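Filamentation induced by cAMP protein Fic (Desulfovibrio alaskensis, PDB 4RGL) belongs to the Fic/DOC family, a largely helical fold, and carries a C-terminal domain related to helix-turn-helix modules. Local coordinates at residues 11-16 against 236-241. Sequence-based numbering, arbitrary orientation.
Sequences PYTITP and DATPFV
Thr13 and Thr238 meet through their hydroxyls, joined by a hydrogen bond of 2.6 Å from OG1 to OG1, with the two side chains crossing at about a right angle. The first torsion of Thr13 (chi1 55°) sets its OG1 between the backbone N and the carbonyl carbon, from where it reaches across to the helix end. Thr13 O also lies 2.9 Å from Thr238 OG1. Next to this polar pair the methyls of Thr15 and Thr238 touch, CG2 to CG2 at 3.8 Å. At the other end Pro11 lays its ring against the turn at Asp236 and Ala237, its CG 3.8 Å from Ala237 N.

Beside the two hydroxyls lies Asp236. Its OD1 accepts a capping bond from Thr238 N at 3.2 Å, in the turn that leads into the helix; the N-H comes from above the carboxylate plane, 74° out of it, yet points nearly straight at the oxygen (161°). OD1 of Asp236 also lies 2.8 Å from Thr238 OG1, and the same oxygen is near both the helix-start N-H and the hydroxyl pair.

The contact thus lays the loop leading into helix 16-32, with Thr15 as its N-cap, over the start of helix 238-257. Both segments also touch helix 168-182, Pro11 at Glu178 and Ala237 at Tyr177, while Phe240 packs against helix 221-234.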
loop_
_atom_site.group_PDB
_atom_site.type_symbol
_atom_site.label_atom_id
_atom_site.label_comp_id
_atom_site.label_asym_id
_atom_site.label_seq_id
_atom_site.Cartn_x
_atom_site.Cartn_y
_atom_site.Cartn_z
ATOM N N PRO A 11 -22.172 -14.215 11.102
ATOM C CA PRO A 11 -22.530 -15.401 10.285
ATOM C C PRO A 11 -21.318 -16.002 9.557
ATOM O O PRO A 11 -21.257 -15.984 8.322
ATOM C CB PRO A 11 -23.552 -14.846 9.287
ATOM C CG PRO A 11 -23.237 -13.395 9.189
ATOM C CD PRO A 11 -22.782 -12.980 10.558
ATOM N N TYR A 12 -20.392 -16.594 10.315
ATOM C CA TYR A 12 -19.206 -17.199 9.741
ATOM C C TYR A 12 -19.443 -18.679 9.462
ATOM O O TYR A 12 -19.579 -19.473 10.400
ATOM C CB TYR A 12 -17.993 -17.008 10.672
ATOM N N THR A 13 -19.574 -19.045 8.166
ATOM C CA THR A 13 -19.717 -20.448 7.737
ATOM C C THR A 13 -18.687 -20.749 6.637
ATOM O O THR A 13 -18.712 -20.117 5.577
ATOM C CB THR A 13 -21.158 -20.743 7.269
ATOM O OG1 THR A 13 -21.518 -19.806 6.254
ATOM C CG2 THR A 13 -22.172 -20.691 8.416
ATOM N N ILE A 14 -17.742 -21.673 6.917
ATOM C CA ILE A 14 -16.631 -21.988 6.004
ATOM C C ILE A 14 -17.162 -22.710 4.730
ATOM O O ILE A 14 -18.290 -23.201 4.721
ATOM C CB ILE A 14 -15.528 -22.845 6.732
ATOM C CG1 ILE A 14 -15.024 -22.146 8.035
ATOM C CG2 ILE A 14 -14.358 -23.154 5.795
ATOM C CD1 ILE A 14 -15.964 -22.306 9.292
ATOM N N THR A 15 -16.359 -22.707 3.654
ATOM C CA THR A 15 -16.714 -23.327 2.376
ATOM C C THR A 15 -15.428 -23.872 1.689
ATOM O O THR A 15 -14.341 -23.334 1.914
ATOM C CB THR A 15 -17.472 -22.296 1.474
ATOM O OG1 THR A 15 -17.697 -22.863 0.188
ATOM C CG2 THR A 15 -16.730 -21.006 1.327
ATOM N N PRO A 16 -15.530 -24.938 0.837
ATOM C CA PRO A 16 -14.313 -25.469 0.185
ATOM C C PRO A 16 -13.537 -24.392 -0.596
ATOM O O PRO A 16 -12.333 -24.524 -0.778
ATOM C CB PRO A 16 -14.858 -26.554 -0.763
ATOM C CG PRO A 16 -16.349 -26.337 -0.808
ATOM C CD PRO A 16 -16.719 -25.738 0.491
ATOM N N ASP A 236 -25.386 -13.399 5.280
ATOM C CA ASP A 236 -24.294 -14.375 5.284
ATOM C C ASP A 236 -22.987 -13.726 4.807
ATOM O O ASP A 236 -22.928 -13.212 3.692
ATOM C CB ASP A 236 -24.653 -15.581 4.393
ATOM C CG ASP A 236 -23.611 -16.683 4.382
ATOM O OD1 ASP A 236 -22.778 -16.726 5.322
ATOM O OD2 ASP A 236 -23.673 -17.546 3.479
ATOM N N ALA A 237 -21.931 -13.782 5.641
ATOM C CA ALA A 237 -20.633 -13.173 5.309
ATOM C C ALA A 237 -19.850 -14.020 4.288
ATOM O O ALA A 237 -18.969 -13.496 3.604
ATOM C CB ALA A 237 -19.808 -12.995 6.569
ATOM N N THR A 238 -20.170 -15.332 4.198
ATOM C CA THR A 238 -19.453 -16.302 3.351
ATOM C C THR A 238 -19.101 -15.707 1.919
ATOM O O THR A 238 -17.928 -15.724 1.539
ATOM C CB THR A 238 -20.275 -17.598 3.217
ATOM O OG1 THR A 238 -20.530 -18.118 4.523
ATOM C CG2 THR A 238 -19.579 -18.650 2.362
ATOM N N PRO A 239 -20.095 -15.204 1.118
ATOM C CA PRO A 239 -19.758 -14.728 -0.242
ATOM C C PRO A 239 -18.788 -13.537 -0.222
ATOM O O PRO A 239 -17.946 -13.415 -1.119
ATOM C CB PRO A 239 -21.118 -14.329 -0.825
ATOM C CG PRO A 239 -22.008 -14.140 0.361
ATOM C CD PRO A 239 -21.546 -15.120 1.373
ATOM N N PHE A 240 -18.900 -12.663 0.803
ATOM C CA PHE A 240 -17.999 -11.521 0.955
ATOM C C PHE A 240 -16.580 -12.001 1.294
ATOM O O PHE A 240 -15.601 -11.468 0.756
ATOM C CB PHE A 240 -18.523 -10.558 2.044
ATOM C CG PHE A 240 -17.608 -9.386 2.333
ATOM C CD1 PHE A 240 -17.610 -8.262 1.513
ATOM C CD2 PHE A 240 -16.787 -9.382 3.456
ATOM C CE1 PHE A 240 -16.769 -7.177 1.784
ATOM C CE2 PHE A 240 -15.952 -8.295 3.728
ATOM C CZ PHE A 240 -15.954 -7.196 2.895
ATOM N N VAL A 241 -16.473 -13.024 2.173
ATOM C CA VAL A 241 -15.184 -13.595 2.570
ATOM C C VAL A 241 -14.494 -14.202 1.341
ATOM O O VAL A 241 -13.309 -13.950 1.119
ATOM C CB VAL A 241 -15.355 -14.641 3.706
ATOM C CG1 VAL A 241 -14.016 -15.282 4.071
ATOM C CG2 VAL A 241 -15.999 -14.007 4.935
#